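Local coordinates for CrtC domain-containing protein (Fusarium vanettenii 77-13-4, PDB 7A0Q) that probably hydrates the isoflavonoid phytoalexin kievitone, as a fungal kievitone hydratase of the lyase class built from two lipocalin-like domains, at residues D312-T316 with Y343-D347; Y100-V106 with D305-E311; F266-R272 with Y283-L289; Q167-G171 with N211-P216. All blocks are in the same frame, centred on the assembly; numbering follows the deposited sequence.

Contact 1. Residues D312-T316 with Y343-D347; sequences DALQT and YSTWD. With NAG (2-acetamido-2-deoxy-beta-D-glucopyranose), chain C.
Ala313 presses its methyl group squarely onto the indole of Trp346. CB stands 3.8 Å from the centroid of the six-membered ring and 13° off the ring normal, a CH-pi contact over the face. The same methyl carbon, Ala313 CB, lies 3.2 Å from Tyr343 O, and the carbonyl carbon of Asp312 is 3.4 Å from Trp346 CH2. The indole reaches this position because CG of Trp346 is anti to its own carbonyl carbon (chi1 -74°), which swings the ring back over the 312-316 turn. That turn, type I from Ala313 to Thr316, lies between strands 295-308 and 317-328 of the eight-stranded lipocalin-like barrel, whereas 343-347 is the tail that leaves its last strand. Just before the turn, Asp312 OD1 accepts from Gln315 N in an Asx motif; OD2 turns to Tyr85. The fit slackens at Leu314, where CD1 merely brushes Ser344 CB at 4.1 Å, and no direct hydrogen bond crosses between the segments. One water accepts from Leu314 N and donates weakly to Ser344 O; another accepts from Tyr343 N and lies 2.7 Å from Thr316 O. Facing away from the turn, Tyr343 OH is hydrogen-bonded to O6 of the N-acetylglucosamine in chain C.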
# COMPACT_ATOMS: atom_id res chain seq x y z
N ASP A 312 -11.08 -16.80 0.27
CA ASP A 312 -12.14 -16.22 -0.56
C ASP A 312 -11.55 -15.03 -1.31
O ASP A 312 -10.35 -14.77 -1.25
CB ASP A 312 -13.36 -15.84 0.29
CG ASP A 312 -13.07 -14.72 1.27
OD1 ASP A 312 -11.96 -14.15 1.24
OD2 ASP A 312 -13.97 -14.38 2.07
N ALA A 313 -12.41 -14.30 -2.02
CA ALA A 313 -11.93 -13.20 -2.86
C ALA A 313 -11.33 -12.07 -2.02
O ALA A 313 -10.21 -11.62 -2.28
CB ALA A 313 -13.07 -12.68 -3.74
N LEU A 314 -12.06 -11.62 -1.00
CA LEU A 314 -11.58 -10.46 -0.24
C LEU A 314 -10.29 -10.75 0.51
O LEU A 314 -9.53 -9.82 0.79
CB LEU A 314 -12.66 -9.99 0.73
CG LEU A 314 -12.44 -8.61 1.36
CD1 LEU A 314 -12.44 -7.54 0.28
CD2 LEU A 314 -13.48 -8.33 2.42
N GLN A 315 -10.01 -12.01 0.82
CA GLN A 315 -8.76 -12.34 1.50
C GLN A 315 -7.58 -12.47 0.55
O GLN A 315 -6.44 -12.63 1.02
CB GLN A 315 -8.91 -13.66 2.28
CG GLN A 315 -9.88 -13.60 3.44
CD GLN A 315 -10.15 -14.98 4.02
OE1 GLN A 315 -9.42 -15.94 3.73
NE2 GLN A 315 -11.19 -15.10 4.83
N THR A 316 -7.81 -12.40 -0.76
CA THR A 316 -6.80 -12.66 -1.77
C THR A 316 -6.40 -11.36 -2.46
O THR A 316 -7.26 -10.51 -2.70
CB THR A 316 -7.33 -13.67 -2.81
OG1 THR A 316 -7.63 -14.90 -2.15
CG2 THR A 316 -6.32 -13.93 -3.91
N TYR A 343 -10.02 -8.47 -5.99
CA TYR A 343 -11.42 -8.78 -6.27
C TYR A 343 -12.14 -8.93 -4.94
O TYR A 343 -11.74 -9.76 -4.11
CB TYR A 343 -11.53 -10.07 -7.10
CG TYR A 343 -11.07 -9.89 -8.52
CD1 TYR A 343 -9.72 -9.81 -8.84
CD2 TYR A 343 -12.00 -9.77 -9.55
CE1 TYR A 343 -9.31 -9.61 -10.15
CE2 TYR A 343 -11.60 -9.56 -10.85
CZ TYR A 343 -10.26 -9.50 -11.16
OH TYR A 343 -9.89 -9.30 -12.46
N SER A 344 -13.16 -8.11 -4.72
CA SER A 344 -14.00 -8.32 -3.54
C SER A 344 -15.00 -9.44 -3.78
O SER A 344 -15.56 -9.97 -2.82
CB SER A 344 -14.72 -7.04 -3.14
OG SER A 344 -15.69 -6.67 -4.11
N THR A 345 -15.23 -9.78 -5.04
CA THR A 345 -15.98 -10.96 -5.44
C THR A 345 -15.43 -11.43 -6.77
O THR A 345 -14.98 -10.63 -7.59
CB THR A 345 -17.49 -10.67 -5.56
OG1 THR A 345 -18.15 -11.84 -6.06
CG2 THR A 345 -17.75 -9.52 -6.54
N TRP A 346 -15.49 -12.74 -6.99
CA TRP A 346 -15.10 -13.29 -8.27
C TRP A 346 -16.27 -13.33 -9.26
O TRP A 346 -16.08 -13.73 -10.41
CB TRP A 346 -14.48 -14.67 -8.07
CG TRP A 346 -13.07 -14.59 -7.48
CD1 TRP A 346 -12.05 -13.78 -7.92
CD2 TRP A 346 -12.55 -15.33 -6.37
NE1 TRP A 346 -10.93 -13.98 -7.15
CE2 TRP A 346 -11.21 -14.92 -6.19
CE3 TRP A 346 -13.09 -16.29 -5.51
CZ2 TRP A 346 -10.40 -15.45 -5.19
CZ3 TRP A 346 -12.28 -16.81 -4.51
CH2 TRP A 346 -10.95 -16.39 -4.36
N ASP A 347 -17.46 -12.92 -8.84
CA ASP A 347 -18.62 -12.75 -9.72
C ASP A 347 -18.86 -11.26 -9.94
O ASP A 347 -19.80 -10.66 -9.40
CB ASP A 347 -19.85 -13.44 -9.11
CG ASP A 347 -21.05 -13.46 -10.05
OD1 ASP A 347 -20.94 -12.93 -11.18
OD2 ASP A 347 -22.10 -14.01 -9.66
C1 NAG C . -11.91 -5.79 -12.83
C2 NAG C . -10.77 -5.21 -13.65
C3 NAG C . -11.09 -5.32 -15.14
C4 NAG C . -11.50 -6.73 -15.54
C5 NAG C . -12.56 -7.30 -14.60
C6 NAG C . -12.78 -8.78 -14.80
C7 NAG C . -9.38 -3.37 -12.79
C8 NAG C . -9.31 -1.90 -12.56
N2 NAG C . -10.53 -3.82 -13.31
O3 NAG C . -9.94 -4.93 -15.88
O4 NAG C . -12.10 -6.68 -16.83
O5 NAG C . -12.15 -7.15 -13.23
O6 NAG C . -11.57 -9.49 -14.62
O7 NAG C . -8.46 -4.13 -12.50
O HOH W 1 -14.90 -12.40 -0.55
O HOH W 2 -9.06 -10.76 -4.68

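Contact 2. Residues Y100-V106 with D305-E311; sequences YHQYVTV and DQELVGE
Tyr100 lays its ring over the backbone at Asp305 and Gln306, so that main chain rather than side chain covers one face. Gln306 CA sits 3.8 Å from the centroid of the Tyr100 ring, 25° off the normal, as a CH-pi contact displaced toward the rim, and Asp305 O rests over the same face. With CG anti to the backbone N (chi1 172°), the ring runs out toward the other segment. The side chains of Asp305 and Gln306 both cross it at about a right angle, the Gln306 amide plane standing nearly perpendicular to the ring at 85°, with its OE1 held by Phe321 N. At the far end of the ring, Tyr100 OH meets Leu308 CD2 at 3.6 Å.

The two segments run nearly parallel but are not paired as neighbouring strands: 100-106 belongs to the N-terminal lipocalin-like domain and 305-311 ends a barrel strand of the second, so side chains bridge the domains. Gln102 supplies the direct hydrogen bond across the contact. Its chain bends about CB-CG, and OE1 accepts from Val309 N at 3.0 Å along a straight N-H, although the donor stands above the carbonyl plane rather than on a lone pair. A water donates both to Gln102 OE1 and to Val309 O, giving that amide oxygen a second grip. Gln102 CB also packs on Leu308 CD2 at 3.6 Å. Farther along, Val104 CG2 lies 3.4 Å from Val309 O. Glu307 points away from the 100-106 strand, its carboxylate held by Ser276, Ala277 and Tyr283.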
# COMPACT_ATOMS: atom_id res chain seq x y z
N TYR A 100 9.96 -15.39 -2.56
CA TYR A 100 8.74 -14.74 -2.09
C TYR A 100 8.00 -15.66 -1.14
O TYR A 100 7.84 -16.86 -1.42
CB TYR A 100 7.86 -14.37 -3.29
CG TYR A 100 6.47 -13.85 -2.97
CD1 TYR A 100 6.27 -12.53 -2.57
CD2 TYR A 100 5.35 -14.67 -3.11
CE1 TYR A 100 5.00 -12.05 -2.31
CE2 TYR A 100 4.07 -14.19 -2.84
CZ TYR A 100 3.90 -12.88 -2.44
OH TYR A 100 2.63 -12.40 -2.17
N HIS A 101 7.55 -15.12 -0.01
CA HIS A 101 6.76 -15.86 0.96
C HIS A 101 5.57 -15.01 1.39
O HIS A 101 5.70 -13.79 1.51
CB HIS A 101 7.59 -16.24 2.18
CG HIS A 101 8.74 -17.14 1.86
ND1 HIS A 101 8.59 -18.50 1.71
CD2 HIS A 101 10.04 -16.87 1.61
CE1 HIS A 101 9.76 -19.04 1.40
NE2 HIS A 101 10.65 -18.07 1.33
N GLN A 102 4.43 -15.66 1.61
CA GLN A 102 3.22 -14.95 1.99
C GLN A 102 2.34 -15.85 2.83
O GLN A 102 2.43 -17.08 2.77
CB GLN A 102 2.44 -14.46 0.77
CG GLN A 102 2.08 -15.54 -0.26
CD GLN A 102 0.88 -16.39 0.12
OE1 GLN A 102 -0.08 -15.91 0.71
NE2 GLN A 102 0.94 -17.68 -0.21
N TYR A 103 1.45 -15.22 3.60
CA TYR A 103 0.38 -15.95 4.27
C TYR A 103 -0.77 -15.00 4.57
O TYR A 103 -0.61 -13.78 4.57
CB TYR A 103 0.87 -16.62 5.56
CG TYR A 103 1.08 -15.65 6.71
CD1 TYR A 103 2.27 -14.95 6.83
CD2 TYR A 103 0.09 -15.44 7.66
CE1 TYR A 103 2.48 -14.08 7.87
CE2 TYR A 103 0.29 -14.57 8.72
CZ TYR A 103 1.49 -13.89 8.81
OH TYR A 103 1.70 -13.01 9.85
N VAL A 104 -1.93 -15.60 4.82
CA VAL A 104 -3.14 -14.92 5.28
C VAL A 104 -3.64 -15.70 6.48
O VAL A 104 -3.80 -16.93 6.39
CB VAL A 104 -4.23 -14.86 4.19
CG1 VAL A 104 -5.45 -14.08 4.69
CG2 VAL A 104 -3.70 -14.28 2.87
N THR A 105 -3.89 -15.02 7.59
CA THR A 105 -4.41 -15.67 8.79
C THR A 105 -5.69 -14.98 9.23
O THR A 105 -5.76 -13.74 9.28
CB THR A 105 -3.35 -15.72 9.91
OG1 THR A 105 -3.83 -16.52 11.00
CG2 THR A 105 -2.99 -14.34 10.42
N VAL A 106 -6.73 -15.77 9.50
CA VAL A 106 -8.08 -15.26 9.67
C VAL A 106 -8.42 -15.21 11.15
O VAL A 106 -8.19 -16.18 11.88
CB VAL A 106 -9.09 -16.12 8.88
CG1 VAL A 106 -10.51 -15.64 9.13
CG2 VAL A 106 -8.76 -16.06 7.41
N ASP A 305 4.97 -14.33 -9.36
CA ASP A 305 4.19 -14.72 -8.19
C ASP A 305 4.41 -13.69 -7.08
O ASP A 305 5.46 -13.67 -6.43
CB ASP A 305 4.58 -16.12 -7.73
CG ASP A 305 3.83 -16.57 -6.49
OD1 ASP A 305 2.86 -15.90 -6.07
OD2 ASP A 305 4.21 -17.62 -5.92
N GLN A 306 3.41 -12.84 -6.86
CA GLN A 306 3.36 -11.94 -5.71
C GLN A 306 1.93 -11.87 -5.18
O GLN A 306 1.40 -10.79 -4.90
CB GLN A 306 3.89 -10.55 -6.05
CG GLN A 306 5.28 -10.53 -6.66
CD GLN A 306 5.84 -9.13 -6.81
OE1 GLN A 306 6.21 -8.50 -5.83
NE2 GLN A 306 5.89 -8.63 -8.04
N GLU A 307 1.29 -13.03 -5.04
CA GLU A 307 -0.11 -13.13 -4.65
C GLU A 307 -0.25 -13.59 -3.21
O GLU A 307 0.25 -14.65 -2.83
CB GLU A 307 -0.86 -14.09 -5.57
CG GLU A 307 -2.34 -14.16 -5.24
CD GLU A 307 -3.05 -15.25 -6.02
OE1 GLU A 307 -2.43 -16.30 -6.29
OE2 GLU A 307 -4.23 -15.05 -6.36
N LEU A 308 -0.96 -12.79 -2.41
CA LEU A 308 -1.44 -13.21 -1.10
C LEU A 308 -2.67 -14.09 -1.30
O LEU A 308 -3.68 -13.62 -1.84
CB LEU A 308 -1.78 -12.00 -0.24
CG LEU A 308 -0.72 -10.90 -0.14
CD1 LEU A 308 -1.24 -9.70 0.64
CD2 LEU A 308 0.49 -11.45 0.55
N VAL A 309 -2.60 -15.35 -0.88
CA VAL A 309 -3.61 -16.34 -1.22
C VAL A 309 -4.54 -16.54 -0.03
O VAL A 309 -4.14 -17.08 1.00
CB VAL A 309 -2.98 -17.67 -1.65
CG1 VAL A 309 -4.09 -18.67 -1.98
CG2 VAL A 309 -2.07 -17.46 -2.84
N GLY A 310 -5.79 -16.13 -0.19
CA GLY A 310 -6.79 -16.29 0.84
C GLY A 310 -7.74 -17.44 0.52
O GLY A 310 -7.61 -18.13 -0.48
N GLU A 311 -8.71 -17.62 1.41
CA GLU A 311 -9.74 -18.63 1.21
C GLU A 311 -10.91 -18.12 0.38
O GLU A 311 -11.65 -18.93 -0.18
CB GLU A 311 -10.23 -19.15 2.56
CG GLU A 311 -9.12 -19.80 3.38
CD GLU A 311 -9.62 -20.50 4.63
OE1 GLU A 311 -10.05 -19.81 5.58
OE2 GLU A 311 -9.57 -21.75 4.67
O HOH W 3 -1.83 -17.78 1.94

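Contact 3. Residues F266-R272 with Y283-L289; sequences FTPIYKR and YPLDWKL. With NAG (2-acetamido-2-deoxy-beta-D-glucopyranose), chain B.
Arg272 and Asp286 form the charged end of this pairing. The arginine bends about CG-CD (chi3 -53°), bringing NE to Asp286 OD2 at 2.8 Å; the bond is nearly straight, lies in the guanidinium plane and uses the syn lone pair of the carboxylate. Within the two segments NH2 adds weak bonds to Asp286 OD1 and Leu285 O, while Leu285 CB covers one guanidinium face. The two planar groups are nonetheless turned 54° apart. Asp286 OD1 has a firmer partner in Ser300, and NH2 also donates to Ser301 O, so both ends of the salt bridge are tied to strand 295-308.

Tyr270 takes the opposite chemistry. Its CG is anti to the carbonyl carbon, which places the ring alongside Pro284; Pro284 CB stands 3.7 Å from the Tyr270 centroid, 10° off the normal, a face-on CH-pi contact. The sugar of chain B reaches Tyr270 CE1 with C6 at 3.5 Å. Phe266 and Trp287 point the same way and meet rim to rim, Phe266 CE1 lying 3.5 Å from Trp287 CD1. Leu289 CD2 abuts the edge of the Phe266 ring. On the other face, Ile269 CD1 touches Lys288 CE at 4.0 Å.

Phe266, Pro268, Trp287 and Leu289 share one face; Thr267, Ile269, Asp286 and Lys288 share the other. Thr267 and Lys288 exchange both backbone bonds, and Ile269 N donates to Asp286 O. This antiparallel register, with hydrogen-bonded pairs at Thr267-Lys288 and Ile269-Asp286, is that of a beta hairpin, here formed by neighbouring strands of the closed eight-stranded lipocalin-like barrel.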
# COMPACT_ATOMS: atom_id res chain seq x y z
N PHE A 266 -6.11 3.78 -18.16
CA PHE A 266 -5.53 2.57 -17.61
C PHE A 266 -5.58 1.47 -18.66
O PHE A 266 -6.64 1.20 -19.22
CB PHE A 266 -6.31 2.15 -16.35
CG PHE A 266 -6.06 0.74 -15.88
CD1 PHE A 266 -4.96 0.45 -15.08
CD2 PHE A 266 -6.97 -0.27 -16.17
CE1 PHE A 266 -4.75 -0.85 -14.61
CE2 PHE A 266 -6.76 -1.57 -15.71
CZ PHE A 266 -5.66 -1.85 -14.92
N THR A 267 -4.44 0.83 -18.91
CA THR A 267 -4.37 -0.27 -19.87
C THR A 267 -3.67 -1.46 -19.22
O THR A 267 -2.44 -1.41 -19.01
CB THR A 267 -3.64 0.13 -21.14
OG1 THR A 267 -4.33 1.22 -21.76
CG2 THR A 267 -3.61 -1.05 -22.13
N PRO A 268 -4.39 -2.52 -18.88
CA PRO A 268 -3.72 -3.74 -18.41
C PRO A 268 -3.21 -4.54 -19.60
O PRO A 268 -3.90 -4.68 -20.62
CB PRO A 268 -4.82 -4.47 -17.65
CG PRO A 268 -6.08 -4.08 -18.40
CD PRO A 268 -5.85 -2.68 -18.93
N ILE A 269 -2.00 -5.07 -19.46
CA ILE A 269 -1.33 -5.76 -20.56
C ILE A 269 -1.11 -7.21 -20.15
O ILE A 269 -0.55 -7.48 -19.08
CB ILE A 269 -0.00 -5.07 -20.92
CG1 ILE A 269 -0.29 -3.64 -21.39
CG2 ILE A 269 0.72 -5.84 -22.03
CD1 ILE A 269 0.92 -2.76 -21.45
N TYR A 270 -1.55 -8.14 -21.00
CA TYR A 270 -1.56 -9.55 -20.66
C TYR A 270 -0.56 -10.36 -21.48
O TYR A 270 -0.70 -11.59 -21.59
CB TYR A 270 -2.97 -10.13 -20.84
CG TYR A 270 -4.00 -9.65 -19.82
CD1 TYR A 270 -4.65 -8.43 -19.99
CD2 TYR A 270 -4.32 -10.42 -18.72
CE1 TYR A 270 -5.60 -8.00 -19.08
CE2 TYR A 270 -5.27 -9.99 -17.80
CZ TYR A 270 -5.91 -8.78 -17.98
OH TYR A 270 -6.85 -8.36 -17.07
N LYS A 271 0.45 -9.71 -22.07
CA LYS A 271 1.55 -10.47 -22.66
C LYS A 271 2.18 -11.40 -21.62
O LYS A 271 2.51 -12.55 -21.92
CB LYS A 271 2.60 -9.53 -23.24
CG LYS A 271 2.15 -8.73 -24.45
CD LYS A 271 2.89 -7.40 -24.54
CE LYS A 271 3.87 -7.37 -25.71
NZ LYS A 271 4.58 -6.06 -25.80
N ARG A 272 2.32 -10.91 -20.39
CA ARG A 272 2.76 -11.70 -19.25
C ARG A 272 1.63 -11.76 -18.24
O ARG A 272 0.95 -10.76 -17.99
CB ARG A 272 4.00 -11.10 -18.58
CG ARG A 272 5.16 -10.82 -19.52
CD ARG A 272 6.39 -10.41 -18.73
NE ARG A 272 6.12 -9.31 -17.81
CZ ARG A 272 6.59 -9.23 -16.57
NH1 ARG A 272 7.38 -10.19 -16.10
NH2 ARG A 272 6.29 -8.19 -15.81
N TYR A 283 -4.02 -12.64 -13.47
CA TYR A 283 -3.55 -11.26 -13.30
C TYR A 283 -2.68 -10.83 -14.47
O TYR A 283 -1.81 -11.58 -14.90
CB TYR A 283 -2.74 -11.12 -12.01
CG TYR A 283 -3.45 -11.55 -10.75
CD1 TYR A 283 -4.52 -10.81 -10.25
CD2 TYR A 283 -3.05 -12.68 -10.05
CE1 TYR A 283 -5.16 -11.20 -9.08
CE2 TYR A 283 -3.69 -13.08 -8.90
CZ TYR A 283 -4.74 -12.33 -8.41
OH TYR A 283 -5.37 -12.74 -7.26
N PRO A 284 -2.87 -9.62 -14.99
CA PRO A 284 -1.87 -9.04 -15.89
C PRO A 284 -0.63 -8.65 -15.11
O PRO A 284 -0.67 -8.42 -13.90
CB PRO A 284 -2.58 -7.80 -16.45
CG PRO A 284 -3.49 -7.38 -15.32
CD PRO A 284 -3.92 -8.65 -14.63
N LEU A 285 0.51 -8.58 -15.82
CA LEU A 285 1.79 -8.29 -15.18
C LEU A 285 2.49 -7.07 -15.75
O LEU A 285 3.62 -6.78 -15.36
CB LEU A 285 2.72 -9.51 -15.26
CG LEU A 285 2.33 -10.71 -14.41
CD1 LEU A 285 3.42 -11.76 -14.48
CD2 LEU A 285 2.08 -10.31 -12.95
N ASP A 286 1.85 -6.33 -16.66
CA ASP A 286 2.38 -5.07 -17.16
C ASP A 286 1.20 -4.13 -17.37
O ASP A 286 0.07 -4.58 -17.54
CB ASP A 286 3.17 -5.24 -18.47
CG ASP A 286 4.37 -6.16 -18.30
OD1 ASP A 286 5.46 -5.67 -17.96
OD2 ASP A 286 4.20 -7.38 -18.50
N TRP A 287 1.48 -2.83 -17.34
CA TRP A 287 0.43 -1.82 -17.44
C TRP A 287 0.96 -0.58 -18.14
O TRP A 287 2.17 -0.31 -18.15
CB TRP A 287 -0.12 -1.41 -16.05
CG TRP A 287 -0.66 -2.54 -15.24
CD1 TRP A 287 -1.96 -2.92 -15.13
CD2 TRP A 287 0.10 -3.44 -14.43
NE1 TRP A 287 -2.06 -4.02 -14.30
CE2 TRP A 287 -0.81 -4.36 -13.86
CE3 TRP A 287 1.46 -3.56 -14.12
CZ2 TRP A 287 -0.40 -5.39 -13.01
CZ3 TRP A 287 1.86 -4.58 -13.28
CH2 TRP A 287 0.93 -5.48 -12.73
N LYS A 288 0.04 0.19 -18.70
CA LYS A 288 0.29 1.57 -19.08
C LYS A 288 -0.67 2.48 -18.33
O LYS A 288 -1.86 2.15 -18.18
CB LYS A 288 0.14 1.77 -20.59
CG LYS A 288 1.33 1.26 -21.40
CD LYS A 288 1.18 1.55 -22.89
CE LYS A 288 1.67 0.38 -23.73
NZ LYS A 288 2.08 0.79 -25.11
N LEU A 289 -0.16 3.62 -17.86
CA LEU A 289 -0.98 4.68 -17.29
C LEU A 289 -0.67 5.98 -18.02
O LEU A 289 0.50 6.32 -18.20
CB LEU A 289 -0.71 4.88 -15.80
CG LEU A 289 -0.99 3.70 -14.86
CD1 LEU A 289 -0.37 3.96 -13.49
CD2 LEU A 289 -2.48 3.44 -14.73
C1 NAG B . -11.59 -7.36 -17.91
C2 NAG B . -12.73 -7.49 -18.91
C3 NAG B . -12.28 -8.34 -20.09
C4 NAG B . -10.99 -7.79 -20.68
C5 NAG B . -9.94 -7.58 -19.59
C6 NAG B . -8.72 -6.83 -20.09
C7 NAG B . -14.87 -7.30 -17.73
C8 NAG B . -16.02 -8.05 -17.13
N2 NAG B . -13.91 -8.05 -18.28
O3 NAG B . -13.31 -8.33 -21.08
O4 NAG B . -10.47 -8.69 -21.66
O5 NAG B . -10.49 -6.78 -18.53
O6 NAG B . -9.06 -5.50 -20.46
O7 NAG B . -14.81 -6.07 -17.71
O HOH W 4 -3.21 3.64 -20.73
O HOH W 5 1.91 -8.21 -19.82

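Contact 4. Residues Q167-G171 with N211-P216; sequences QFGEG and NTAAIP
A type II' beta turn, Phe168 to Gly171, closes the hairpin between strands 158-168 and 171-189 and rests here against the linker that leads from the N-terminal lipocalin-like domain into the first strand of the second barrel. Phe168 carries the apolar half. Pro216 CD stands 3.6 Å from the centroid of the Phe168 ring and 9° off its normal, a CH-pi contact over the centre of the face, with the two side chains crossing at about a right angle. Having CG anti to the backbone N (chi1 -175°) sends the ring out along Ile215, whose CG2 touches Phe168 CE2 at 4.0 Å. Trp236 and Phe238 meet the same ring edge-to-face, which places it among aromatic residues of the second domain.

The polar half is backbone. Glu170 N donates to Ala214 O at 2.8 Å, with an N-H...O angle of 164°, the donor lying nearly in line with the C=O bond. Gly169 CA approaches the same oxygen, Ala214 O, at 3.2 Å in a CA-H...O contact. Ala214, the centre of an inverse gamma turn, also sets its methyl against Glu170 CB. Thr212 shapes the linker from within: OG1 accepts from Ala214 N as an ST turn, while CG2 lies 3.5 Å from Gly171 N.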
# COMPACT_ATOMS: atom_id res chain seq x y z
N GLN A 167 -15.40 8.81 -3.41
CA GLN A 167 -16.45 7.81 -3.56
C GLN A 167 -15.87 6.44 -3.91
O GLN A 167 -15.06 6.32 -4.84
CB GLN A 167 -17.44 8.26 -4.64
CG GLN A 167 -18.70 7.40 -4.70
CD GLN A 167 -19.76 7.87 -3.74
OE1 GLN A 167 -19.51 8.74 -2.91
NE2 GLN A 167 -20.97 7.30 -3.84
N PHE A 168 -16.27 5.41 -3.17
CA PHE A 168 -15.64 4.08 -3.25
C PHE A 168 -16.73 3.04 -3.04
O PHE A 168 -17.14 2.79 -1.91
CB PHE A 168 -14.54 3.94 -2.20
CG PHE A 168 -13.74 2.66 -2.29
CD1 PHE A 168 -12.85 2.45 -3.31
CD2 PHE A 168 -13.86 1.69 -1.29
CE1 PHE A 168 -12.10 1.30 -3.39
CE2 PHE A 168 -13.09 0.53 -1.35
CZ PHE A 168 -12.21 0.33 -2.40
N GLY A 169 -17.19 2.44 -4.13
CA GLY A 169 -18.35 1.58 -4.06
C GLY A 169 -19.61 2.42 -3.95
O GLY A 169 -19.69 3.51 -4.53
N GLU A 170 -20.58 1.94 -3.18
CA GLU A 170 -21.85 2.66 -3.06
C GLU A 170 -21.76 3.89 -2.18
O GLU A 170 -22.67 4.73 -2.21
CB GLU A 170 -22.93 1.71 -2.53
CG GLU A 170 -24.33 2.15 -2.94
CD GLU A 170 -25.42 1.25 -2.37
OE1 GLU A 170 -25.15 0.51 -1.39
OE2 GLU A 170 -26.55 1.29 -2.90
N GLY A 171 -20.67 4.06 -1.42
CA GLY A 171 -20.54 5.18 -0.51
C GLY A 171 -19.14 5.75 -0.48
O GLY A 171 -18.45 5.79 -1.51
N ASN A 211 -17.66 3.58 4.86
CA ASN A 211 -18.99 3.60 5.46
C ASN A 211 -19.97 2.65 4.78
O ASN A 211 -21.18 2.75 5.02
CB ASN A 211 -19.56 5.03 5.45
CG ASN A 211 -19.94 5.52 4.05
OD1 ASN A 211 -19.59 4.90 3.05
ND2 ASN A 211 -20.65 6.64 3.99
N THR A 212 -19.49 1.74 3.93
CA THR A 212 -20.40 0.86 3.20
C THR A 212 -19.76 -0.51 3.01
O THR A 212 -18.54 -0.62 2.81
CB THR A 212 -20.79 1.45 1.84
OG1 THR A 212 -21.70 0.56 1.18
CG2 THR A 212 -19.57 1.68 0.95
N ALA A 213 -20.59 -1.55 3.09
CA ALA A 213 -20.15 -2.89 2.73
C ALA A 213 -20.09 -3.08 1.22
O ALA A 213 -19.37 -3.97 0.76
CB ALA A 213 -21.08 -3.93 3.35
N ALA A 214 -20.82 -2.27 0.45
CA ALA A 214 -20.87 -2.42 -1.00
C ALA A 214 -19.69 -1.68 -1.60
O ALA A 214 -19.79 -0.55 -2.09
CB ALA A 214 -22.19 -1.91 -1.56
N ILE A 215 -18.53 -2.33 -1.58
CA ILE A 215 -17.31 -1.78 -2.15
C ILE A 215 -17.24 -2.22 -3.61
O ILE A 215 -18.07 -3.03 -4.04
CB ILE A 215 -16.08 -2.21 -1.35
CG1 ILE A 215 -15.94 -3.74 -1.32
CG2 ILE A 215 -16.14 -1.63 0.05
CD1 ILE A 215 -14.67 -4.20 -0.64
N PRO A 216 -16.30 -1.71 -4.42
CA PRO A 216 -16.24 -2.13 -5.83
C PRO A 216 -16.03 -3.63 -5.96
O PRO A 216 -15.47 -4.28 -5.08
CB PRO A 216 -15.05 -1.34 -6.38
CG PRO A 216 -14.98 -0.11 -5.51
CD PRO A 216 -15.35 -0.61 -4.14

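In the fold
Contacts 2 and 4, about 25 Å apart between centres, join the N-terminal lipocalin-like domain to the second, whereas contacts 1 and 3 lie within the second barrel or at its end. All four are partly buried; contact 3 sets buried Trp287 and Leu289 on one face against exposed Thr267 and Lys288 on the other. It alone has a backbone ladder and a salt bridge. Water bridges contacts 1 and 2, while contact 4 relies on a direct backbone bond and proline-phenylalanine packing. Contacts 1 and 3 each reach a sugar. Thr316 OG1 ties contact 1 to Gly310 N of contact 2, and Ser344 OG to Pro216 O of contact 4; Glu307 and Tyr283 link contacts 2 and 3.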